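Long-range contacts in 33 kDa chaperonin (PDB 1VQ0), which probably acts as a redox-regulated molecular chaperone that keeps thermally unfolding and oxidatively damaged proteins from aggregating irreversibly: residues V24-I28 with V222-F227; Y46-V51 with F114-I120; R30-E36 with D175-G181. All coordinates share one frame. Numbering follows the deposited sequence.

Contact 1: V24-I28 with V222-F227; sequences VRFSI and VLERIF. With EDO (1,2-ethanediol), chain F.
Strand 24-28 is in beta conformation (phi -120 to -148°, psi 135 to 160°), and the last two turns of helix 219-227 lie along one face of it, with helical angles through 222-226 (phi -52 to -69°, psi -35 to -48°) and Phe-227 at -95/-4°. The two run roughly antiparallel, with axes 10.6 Å apart at closest and a crossing angle of 148°, so that Val-24 lies opposite Phe-227 (CA-CA 10.1 Å) and Ile-28 opposite Leu-223 (8.1 Å). Strand alternation sends Val-24, Phe-26 and Ile-28 toward the helix, while Arg-25 and Ser-27 point away. Phe-26 takes chi1 p (64°) with chi2 81°, and its ring reaches both Leu-223 and Phe-227: CE1 is 3.5 Å from CD1 of Leu-223, an m,t rotamer, and CD2 is 3.9 Å from CE2 of Phe-227, whose chi1 is m (-71°). The two rings meet obliquely, centroids 5.7 Å apart and planes at 56°. At one end Val-24, in t, brings CG1 within 4.0 Å of Phe-227 CE1 at the ring edge. At the other, Ile-28 (t,t) extends CD1 to 3.7 Å from Val-222 CG1, and its CG2 lies 4.1 Å from Leu-223 CD1. Met-19 and Val-185, from the strands flanking 24-30, also touch the Phe-227 side chain. On the opposite face Arg-25 (p,t,t) donates from NH2 to O2 of the 1,2-ethanediol (3.0 Å), probably a crystallisation additive, and makes a cation-pi contact with Trp-65. This helix-on-sheet packing rests on the burial and shape of apolar side chains, with no directional bond between strand and helix.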
loop_
_atom_site.group_PDB
_atom_site.type_symbol
_atom_site.label_atom_id
_atom_site.label_comp_id
_atom_site.label_asym_id
_atom_site.label_seq_id
_atom_site.Cartn_x
_atom_site.Cartn_y
_atom_site.Cartn_z
ATOM N N VAL A 24 -26.192 1.447 5.280
ATOM C CA VAL A 24 -25.760 0.604 4.158
ATOM C C VAL A 24 -25.878 1.420 2.877
ATOM O O VAL A 24 -26.810 2.185 2.704
ATOM C CB VAL A 24 -26.639 -0.676 3.992
ATOM C CG1 VAL A 24 -26.078 -1.651 2.879
ATOM C CG2 VAL A 24 -26.830 -1.420 5.320
ATOM N N ARG A 25 -24.915 1.238 2.001
ATOM C CA ARG A 25 -24.899 1.823 0.666
ATOM C C ARG A 25 -24.865 0.700 -0.373
ATOM O O ARG A 25 -24.373 -0.386 -0.112
ATOM C CB ARG A 25 -23.723 2.825 0.491
ATOM C CG ARG A 25 -22.334 2.227 0.376
ATOM C CD ARG A 25 -21.215 3.278 0.442
ATOM N NE ARG A 25 -19.894 2.695 0.242
ATOM C CZ ARG A 25 -18.737 3.339 0.397
ATOM N NH1 ARG A 25 -18.672 4.580 0.856
ATOM N NH2 ARG A 25 -17.622 2.735 0.091
ATOM N N PHE A 26 -25.470 0.961 -1.531
ATOM C CA PHE A 26 -25.487 -0.018 -2.606
ATOM C C PHE A 26 -25.268 0.675 -3.946
ATOM O O PHE A 26 -25.607 1.868 -4.107
ATOM C CB PHE A 26 -26.818 -0.803 -2.651
ATOM C CG PHE A 26 -28.014 0.046 -2.965
ATOM C CD1 PHE A 26 -28.302 0.401 -4.279
ATOM C CD2 PHE A 26 -28.827 0.517 -1.945
ATOM C CE1 PHE A 26 -29.361 1.229 -4.560
ATOM C CE2 PHE A 26 -29.883 1.347 -2.214
ATOM C CZ PHE A 26 -30.142 1.704 -3.540
ATOM N N SER A 27 -24.849 -0.149 -4.908
ATOM C CA SER A 27 -24.386 0.175 -6.254
ATOM C C SER A 27 -24.820 -1.027 -7.072
ATOM O O SER A 27 -24.588 -2.158 -6.634
ATOM C CB SER A 27 -22.827 0.136 -6.250
ATOM O OG SER A 27 -22.346 1.045 -7.144
ATOM N N ILE A 28 -25.394 -0.819 -8.251
ATOM C CA ILE A 28 -25.657 -1.923 -9.202
ATOM C C ILE A 28 -25.506 -1.379 -10.628
ATOM O O ILE A 28 -25.917 -0.258 -10.947
ATOM C CB ILE A 28 -27.063 -2.561 -8.980
ATOM C CG1 ILE A 28 -27.288 -3.773 -9.876
ATOM C CG2 ILE A 28 -28.185 -1.532 -9.265
ATOM C CD1 ILE A 28 -28.408 -4.722 -9.385
ATOM N N VAL A 222 -33.632 -6.831 -8.492
ATOM C CA VAL A 222 -32.470 -7.446 -7.826
ATOM C C VAL A 222 -32.190 -6.822 -6.435
ATOM O O VAL A 222 -31.882 -7.510 -5.486
ATOM C CB VAL A 222 -31.181 -7.320 -8.670
ATOM C CG1 VAL A 222 -29.926 -7.768 -7.866
ATOM C CG2 VAL A 222 -31.267 -8.143 -9.930
ATOM N N LEU A 223 -32.267 -5.506 -6.333
ATOM C CA LEU A 223 -32.000 -4.838 -5.058
ATOM C C LEU A 223 -33.125 -5.148 -4.016
ATOM O O LEU A 223 -32.860 -5.242 -2.795
ATOM C CB LEU A 223 -31.875 -3.320 -5.269
ATOM C CG LEU A 223 -30.786 -2.722 -6.169
ATOM C CD1 LEU A 223 -31.012 -1.214 -6.353
ATOM C CD2 LEU A 223 -29.447 -2.977 -5.610
ATOM N N GLU A 224 -34.370 -5.262 -4.507
ATOM C CA GLU A 224 -35.507 -5.628 -3.637
ATOM C C GLU A 224 -35.270 -6.981 -2.991
ATOM O O GLU A 224 -35.452 -7.148 -1.793
ATOM C CB GLU A 224 -36.838 -5.645 -4.385
ATOM C CG GLU A 224 -37.916 -6.343 -3.572
ATOM C CD GLU A 224 -39.290 -6.258 -4.173
ATOM O OE1 GLU A 224 -39.402 -5.845 -5.353
ATOM O OE2 GLU A 224 -40.236 -6.608 -3.409
ATOM N N ARG A 225 -34.835 -7.918 -3.815
ATOM C CA ARG A 225 -34.388 -9.227 -3.347
ATOM C C ARG A 225 -33.280 -9.177 -2.296
ATOM O O ARG A 225 -33.385 -9.882 -1.292
ATOM C CB ARG A 225 -33.928 -10.072 -4.520
ATOM C CG ARG A 225 -35.009 -10.351 -5.550
ATOM C CD ARG A 225 -35.024 -11.758 -6.011
ATOM N NE ARG A 225 -34.913 -11.855 -7.459
ATOM C CZ ARG A 225 -34.409 -12.911 -8.084
ATOM N NH1 ARG A 225 -33.960 -13.962 -7.387
ATOM N NH2 ARG A 225 -34.347 -12.928 -9.413
ATOM N N ILE A 226 -32.227 -8.375 -2.514
ATOM C CA ILE A 226 -31.212 -8.185 -1.462
ATOM C C ILE A 226 -31.748 -7.656 -0.094
ATOM O O ILE A 226 -31.389 -8.180 0.971
ATOM C CB ILE A 226 -30.079 -7.277 -1.953
ATOM C CG1 ILE A 226 -29.264 -7.990 -3.057
ATOM C CG2 ILE A 226 -29.147 -6.929 -0.792
ATOM C CD1 ILE A 226 -28.393 -7.104 -3.907
ATOM N N PHE A 227 -32.572 -6.612 -0.121
ATOM C CA PHE A 227 -32.892 -5.884 1.096
ATOM C C PHE A 227 -34.153 -6.344 1.753
ATOM O O PHE A 227 -34.500 -5.843 2.828
ATOM C CB PHE A 227 -32.946 -4.384 0.805
ATOM C CG PHE A 227 -31.615 -3.817 0.556
ATOM C CD1 PHE A 227 -30.713 -3.673 1.607
ATOM C CD2 PHE A 227 -31.188 -3.542 -0.744
ATOM C CE1 PHE A 227 -29.441 -3.205 1.378
ATOM C CE2 PHE A 227 -29.935 -3.047 -0.981
ATOM C CZ PHE A 227 -29.046 -2.884 0.075
HETATM C C1 EDO F . -13.337 3.887 -2.379
HETATM O O1 EDO F . -12.336 3.061 -1.821
HETATM C C2 EDO F . -14.231 4.664 -1.412
HETATM O O2 EDO F . -14.892 3.862 -0.409
#

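Contact 2: Y46-V51 with F114-I120; sequences YLATVV and FDVAGAI
The first turns of helix 46-62 meet the short helix 116-120 almost at right angles, with segment axes 10.1 Å apart and a signed crossing angle of -95°. Phe-114 and Asp-115 precede the short helix, and Leu-47 lies opposite Phe-114 (CA-CA 6.0 Å), Val-51 opposite Val-116 (5.7 Å). Phe-114 (phi/psi -58/134°, chi1 m, chi2 -74°) lays its ring against the first turn of the longer helix: CZ comes 3.5 Å from Tyr-46 CB, the Tyr-46 carbonyl carbon lies over one face, and CD2 is 3.8 Å from Val-50 CG2. Leu-47 is the main projection in return. Its t,p rotamer drives CD1 into a hollow walled by Phe-114 CB and the backbone N of Asp-115, both 3.9 Å away, while CD2 reaches Ala-119 CB at 4.1 Å. Val-116 (t) wedges between Val-50 and Val-51, its CG2 being 3.6 Å from Val-50 CG1 and 4.0 Å from Val-51 CG2. The small Ala-119 also receives Val-51 CG2, 4.1 Å from its CB, and Val-51 CG1 approaches Ile-120 CD1 (4.2 Å). Asp-115 centres an inverse gamma turn and N-caps the short helix, its OD1 accepting a weak hydrogen bond from Gly-118 N (2.9 Å). Val-50 also touches Val-170 and Val-172 of strand 164-173. The whole is an orthogonal helix-helix contact in the Hsp33 fold, in which an N-capped single-turn helix, just before strand 123-130, docks on the start of a long helix that itself packs on the large sheet.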
loop_
_atom_site.group_PDB
_atom_site.type_symbol
_atom_site.label_atom_id
_atom_site.label_comp_id
_atom_site.label_asym_id
_atom_site.label_seq_id
_atom_site.Cartn_x
_atom_site.Cartn_y
_atom_site.Cartn_z
ATOM N N TYR A 46 -11.397 -14.191 -25.120
ATOM C CA TYR A 46 -12.563 -14.435 -24.263
ATOM C C TYR A 46 -12.187 -14.389 -22.769
ATOM O O TYR A 46 -12.796 -13.720 -21.972
ATOM C CB TYR A 46 -13.242 -15.762 -24.609
ATOM C CG TYR A 46 -13.839 -15.813 -25.995
ATOM C CD1 TYR A 46 -14.792 -14.886 -26.384
ATOM C CD2 TYR A 46 -13.436 -16.780 -26.927
ATOM C CE1 TYR A 46 -15.347 -14.903 -27.635
ATOM C CE2 TYR A 46 -13.996 -16.832 -28.192
ATOM C CZ TYR A 46 -14.949 -15.878 -28.548
ATOM O OH TYR A 46 -15.535 -15.857 -29.803
ATOM N N LEU A 47 -11.136 -15.087 -22.406
ATOM C CA LEU A 47 -10.778 -15.123 -21.021
ATOM C C LEU A 47 -10.376 -13.722 -20.469
ATOM O O LEU A 47 -10.744 -13.358 -19.385
ATOM C CB LEU A 47 -9.657 -16.157 -20.832
ATOM C CG LEU A 47 -9.002 -16.201 -19.469
ATOM C CD1 LEU A 47 -10.051 -16.546 -18.378
ATOM C CD2 LEU A 47 -7.832 -17.176 -19.495
ATOM N N ALA A 48 -9.584 -12.974 -21.246
ATOM C CA ALA A 48 -9.106 -11.658 -20.855
ATOM C C ALA A 48 -10.257 -10.665 -20.818
ATOM O O ALA A 48 -10.253 -9.762 -20.002
ATOM C CB ALA A 48 -8.060 -11.175 -21.821
ATOM N N THR A 49 -11.255 -10.892 -21.647
ATOM C CA THR A 49 -12.524 -10.122 -21.576
ATOM C C THR A 49 -13.184 -10.301 -20.196
ATOM O O THR A 49 -13.612 -9.348 -19.558
ATOM C CB THR A 49 -13.484 -10.572 -22.696
ATOM O OG1 THR A 49 -12.910 -10.328 -23.991
ATOM C CG2 THR A 49 -14.768 -9.735 -22.681
ATOM N N VAL A 50 -13.232 -11.540 -19.706
ATOM C CA VAL A 50 -13.949 -11.799 -18.466
ATOM C C VAL A 50 -13.131 -11.243 -17.278
ATOM O O VAL A 50 -13.673 -10.652 -16.361
ATOM C CB VAL A 50 -14.261 -13.322 -18.339
ATOM C CG1 VAL A 50 -14.788 -13.685 -16.925
ATOM C CG2 VAL A 50 -15.277 -13.736 -19.381
ATOM N N VAL A 51 -11.812 -11.436 -17.318
ATOM C CA VAL A 51 -10.943 -10.996 -16.224
ATOM C C VAL A 51 -10.940 -9.464 -16.094
ATOM O O VAL A 51 -11.211 -8.914 -15.031
ATOM C CB VAL A 51 -9.478 -11.494 -16.423
ATOM C CG1 VAL A 51 -8.584 -11.013 -15.261
ATOM C CG2 VAL A 51 -9.417 -13.000 -16.463
ATOM N N PHE A 114 -15.026 -19.650 -17.334
ATOM C CA PHE A 114 -13.699 -19.059 -17.537
ATOM C C PHE A 114 -12.884 -19.023 -16.221
ATOM O O PHE A 114 -13.392 -18.660 -15.138
ATOM C CB PHE A 114 -13.741 -17.691 -18.224
ATOM C CG PHE A 114 -14.128 -17.773 -19.714
ATOM C CD1 PHE A 114 -13.216 -18.252 -20.672
ATOM C CD2 PHE A 114 -15.402 -17.460 -20.140
ATOM C CE1 PHE A 114 -13.576 -18.397 -22.039
ATOM C CE2 PHE A 114 -15.750 -17.567 -21.521
ATOM C CZ PHE A 114 -14.847 -18.041 -22.458
ATOM N N ASP A 115 -11.627 -19.445 -16.334
ATOM C CA ASP A 115 -10.747 -19.641 -15.186
ATOM C C ASP A 115 -10.026 -18.373 -14.827
ATOM O O ASP A 115 -8.810 -18.229 -15.002
ATOM C CB ASP A 115 -9.757 -20.772 -15.439
ATOM C CG ASP A 115 -9.028 -21.184 -14.214
ATOM O OD1 ASP A 115 -9.438 -20.766 -13.087
ATOM O OD2 ASP A 115 -8.048 -21.930 -14.301
ATOM N N VAL A 116 -10.813 -17.433 -14.307
ATOM C CA VAL A 116 -10.282 -16.146 -13.841
ATOM C C VAL A 116 -9.191 -16.340 -12.786
ATOM O O VAL A 116 -8.088 -15.787 -12.910
ATOM C CB VAL A 116 -11.442 -15.256 -13.362
ATOM C CG1 VAL A 116 -10.945 -13.968 -12.719
ATOM C CG2 VAL A 116 -12.365 -14.958 -14.541
ATOM N N ALA A 117 -9.459 -17.191 -11.779
ATOM C CA ALA A 117 -8.524 -17.455 -10.689
ATOM C C ALA A 117 -7.205 -18.021 -11.254
ATOM O O ALA A 117 -6.113 -17.611 -10.881
ATOM C CB ALA A 117 -9.162 -18.405 -9.645
ATOM N N GLY A 118 -7.318 -18.963 -12.169
ATOM C CA GLY A 118 -6.150 -19.551 -12.829
ATOM C C GLY A 118 -5.418 -18.499 -13.653
ATOM O O GLY A 118 -4.202 -18.448 -13.695
ATOM N N ALA A 119 -6.164 -17.625 -14.329
ATOM C CA ALA A 119 -5.484 -16.610 -15.148
ATOM C C ALA A 119 -4.616 -15.716 -14.264
ATOM O O ALA A 119 -3.541 -15.313 -14.643
ATOM C CB ALA A 119 -6.482 -15.780 -15.889
ATOM N N ILE A 120 -5.129 -15.364 -13.074
ATOM C CA ILE A 120 -4.412 -14.446 -12.169
ATOM C C ILE A 120 -3.328 -15.149 -11.352
ATOM O O ILE A 120 -2.229 -14.613 -11.120
ATOM C CB ILE A 120 -5.431 -13.728 -11.261
ATOM C CG1 ILE A 120 -6.271 -12.761 -12.106
ATOM C CG2 ILE A 120 -4.715 -13.043 -10.039
ATOM C CD1 ILE A 120 -7.484 -12.228 -11.377
#

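Contact 3: R30-E36 with D175-G181; sequences RMREVVE and DGVKIAG
Glu-36 OE1 accepts a hydrogen bond from Val-177 N that is nearly straight (2.8 Å, 171°), the t,p rotamer folding the carboxylate back onto the strand. Its OE2 forms a salt bridge with Arg-39. At the other end Met-31 N donates to Ala-180 O (2.8 Å), beside an antiparallel, non-hydrogen-bonded bridge of Arg-30 with Gly-181. Between them Arg-32 (p,t,t) extends across the corner at Lys-178, its CD 3.3 Å from Lys-178 O, to which NH1 gives a weak bond (3.4 Å). Lys-178 turns its CB away and has Asp-173 as its salt-bridge partner; with Ile-179 it forms a classic beta bulge opposite Leu-171.

Met-31 occupies the N-cap position of helix 32-42; the axis of residues 32-36 makes 107° with strand 179-181, 7.2 Å away at closest approach. Arg-32 lies opposite Ala-180 (CA-CA 4.4 Å) and Glu-36 opposite Val-177 (5.4 Å). Val-35 (t) fills the angle, CG2 3.5 Å from Ala-180 CB and CG1 4.1 Å from Val-177 CG2. Gly-176, at phi/psi 111/-161°, lets Glu-36 OE1 come within 3.5 Å of its CA; a CB there would clash with OE2. Polar bonds to backbone groups thus tie the strand end and the first turns of the helix to the neighbouring strand around a small apolar centre.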
loop_
_atom_site.group_PDB
_atom_site.type_symbol
_atom_site.label_atom_id
_atom_site.label_comp_id
_atom_site.label_asym_id
_atom_site.label_seq_id
_atom_site.Cartn_x
_atom_site.Cartn_y
_atom_site.Cartn_z
ATOM N N ARG A 30 -25.101 -2.122 -14.982
ATOM C CA ARG A 30 -25.165 -2.887 -16.214
ATOM C C ARG A 30 -24.292 -2.154 -17.225
ATOM O O ARG A 30 -24.577 -1.005 -17.602
ATOM C CB ARG A 30 -26.591 -2.929 -16.750
ATOM C CG ARG A 30 -27.544 -3.786 -15.931
ATOM C CD ARG A 30 -27.705 -5.186 -16.442
ATOM N NE ARG A 30 -28.945 -5.344 -17.195
ATOM C CZ ARG A 30 -29.162 -6.213 -18.178
ATOM N NH1 ARG A 30 -28.209 -7.039 -18.604
ATOM N NH2 ARG A 30 -30.354 -6.204 -18.785
ATOM N N MET A 31 -23.270 -2.826 -17.690
ATOM C CA MET A 31 -22.303 -2.163 -18.511
ATOM C C MET A 31 -21.632 -3.023 -19.597
ATOM O O MET A 31 -20.431 -2.871 -19.857
ATOM C CB MET A 31 -21.261 -1.490 -17.598
ATOM C CG MET A 31 -20.517 -2.435 -16.592
ATOM S SD MET A 31 -19.407 -1.521 -15.518
ATOM C CE MET A 31 -18.039 -1.496 -16.560
ATOM N N ARG A 32 -22.421 -3.864 -20.253
ATOM C CA ARG A 32 -21.923 -4.636 -21.375
ATOM C C ARG A 32 -21.255 -3.796 -22.459
ATOM O O ARG A 32 -20.206 -4.212 -22.998
ATOM C CB ARG A 32 -22.965 -5.590 -21.949
ATOM C CG ARG A 32 -23.995 -5.036 -22.772
ATOM C CD ARG A 32 -24.696 -6.103 -23.567
ATOM N NE ARG A 32 -25.722 -5.544 -24.434
ATOM C CZ ARG A 32 -26.647 -6.258 -25.061
ATOM N NH1 ARG A 32 -26.705 -7.586 -24.949
ATOM N NH2 ARG A 32 -27.533 -5.643 -25.810
ATOM N N GLU A 33 -21.805 -2.623 -22.742
ATOM C CA GLU A 33 -21.232 -1.746 -23.761
ATOM C C GLU A 33 -19.807 -1.301 -23.427
ATOM O O GLU A 33 -18.943 -1.250 -24.284
ATOM C CB GLU A 33 -22.109 -0.493 -23.920
ATOM C CG GLU A 33 -23.289 -0.723 -24.845
ATOM C CD GLU A 33 -23.988 0.570 -25.279
ATOM O OE1 GLU A 33 -23.297 1.595 -25.533
ATOM O OE2 GLU A 33 -25.242 0.544 -25.391
ATOM N N VAL A 34 -19.572 -1.021 -22.152
ATOM C CA VAL A 34 -18.290 -0.600 -21.672
ATOM C C VAL A 34 -17.254 -1.742 -21.801
ATOM O O VAL A 34 -16.154 -1.541 -22.307
ATOM C CB VAL A 34 -18.407 -0.166 -20.207
ATOM C CG1 VAL A 34 -17.065 0.232 -19.693
ATOM C CG2 VAL A 34 -19.321 0.985 -20.078
ATOM N N VAL A 35 -17.645 -2.936 -21.349
ATOM C CA VAL A 35 -16.783 -4.094 -21.405
ATOM C C VAL A 35 -16.598 -4.534 -22.880
ATOM O O VAL A 35 -15.504 -4.977 -23.280
ATOM C CB VAL A 35 -17.286 -5.215 -20.442
ATOM C CG1 VAL A 35 -16.442 -6.414 -20.524
ATOM C CG2 VAL A 35 -17.264 -4.721 -19.033
ATOM N N GLU A 36 -17.649 -4.389 -23.689
ATOM C CA GLU A 36 -17.479 -4.661 -25.134
ATOM C C GLU A 36 -16.415 -3.756 -25.780
ATOM O O GLU A 36 -15.624 -4.213 -26.577
ATOM C CB GLU A 36 -18.799 -4.571 -25.913
ATOM C CG GLU A 36 -18.653 -4.880 -27.417
ATOM C CD GLU A 36 -18.244 -6.321 -27.766
ATOM O OE1 GLU A 36 -18.200 -7.161 -26.852
ATOM O OE2 GLU A 36 -17.978 -6.627 -28.959
ATOM N N ASP A 175 -20.381 -13.252 -30.780
ATOM C CA ASP A 175 -20.955 -11.939 -31.125
ATOM C C ASP A 175 -20.561 -10.859 -30.104
ATOM O O ASP A 175 -20.982 -9.711 -30.228
ATOM C CB ASP A 175 -22.492 -12.019 -31.165
ATOM C CG ASP A 175 -23.006 -13.068 -32.151
ATOM O OD1 ASP A 175 -22.356 -13.270 -33.205
ATOM O OD2 ASP A 175 -24.051 -13.739 -31.935
ATOM N N GLY A 176 -19.824 -11.246 -29.067
ATOM C CA GLY A 176 -19.255 -10.287 -28.117
ATOM C C GLY A 176 -19.903 -10.387 -26.749
ATOM O O GLY A 176 -20.547 -11.405 -26.409
ATOM N N VAL A 177 -19.719 -9.310 -25.981
ATOM C CA VAL A 177 -20.176 -9.260 -24.623
ATOM C C VAL A 177 -21.692 -9.150 -24.568
ATOM O O VAL A 177 -22.279 -8.230 -25.146
ATOM C CB VAL A 177 -19.560 -8.131 -23.825
ATOM C CG1 VAL A 177 -20.015 -8.283 -22.334
ATOM C CG2 VAL A 177 -18.062 -8.206 -23.876
ATOM N N LYS A 178 -22.286 -10.077 -23.828
ATOM C CA LYS A 178 -23.732 -10.163 -23.639
ATOM C C LYS A 178 -24.231 -9.619 -22.292
ATOM O O LYS A 178 -25.299 -9.015 -22.197
ATOM C CB LYS A 178 -24.170 -11.603 -23.840
ATOM C CG LYS A 178 -23.814 -12.162 -25.242
ATOM C CD LYS A 178 -24.354 -11.254 -26.387
ATOM C CE LYS A 178 -23.976 -11.778 -27.766
ATOM N NZ LYS A 178 -24.731 -13.045 -28.099
ATOM N N ILE A 179 -23.461 -9.828 -21.260
ATOM C CA ILE A 179 -23.754 -9.280 -19.935
ATOM C C ILE A 179 -22.405 -8.940 -19.324
ATOM O O ILE A 179 -21.500 -9.720 -19.420
ATOM C CB ILE A 179 -24.437 -10.371 -19.078
ATOM C CG1 ILE A 179 -25.819 -10.691 -19.656
ATOM C CG2 ILE A 179 -24.421 -9.982 -17.605
ATOM C CD1 ILE A 179 -26.643 -11.625 -18.815
ATOM N N ALA A 180 -22.315 -7.772 -18.709
ATOM C CA ALA A 180 -21.193 -7.323 -17.936
ATOM C C ALA A 180 -21.777 -6.394 -16.846
ATOM O O ALA A 180 -22.007 -5.193 -17.063
ATOM C CB ALA A 180 -20.239 -6.578 -18.809
ATOM N N GLY A 181 -22.079 -6.982 -15.694
ATOM C CA GLY A 181 -22.739 -6.264 -14.632
ATOM C C GLY A 181 -22.437 -6.794 -13.261
ATOM O O GLY A 181 -21.731 -7.782 -13.086
#

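Contacts 1 and 3 follow one another along the chain: strand 24-30 carries contact 1, and contact 3 starts at the end of that same strand and continues into helix 32-42. Both reach the large mixed sheet, in which strands 24-30 and 176-187 are neighbours, yet their centres lie 21 Å apart. Contact 2 sits 15 Å, centre to centre, from contact 3 and touches it directly, Thr-49 CG2 lying 3.8 Å from Val-177 CG2 and Thr-49 O 4.2 Å from Val-35 CG1. Contacts 1 and 2 are separate, about 16 Å between nearest atoms. In sequence the three are nested, 2 within 3 within 1. None includes the zinc ligands Cys-243, Cys-245, Cys-275 and Cys-278.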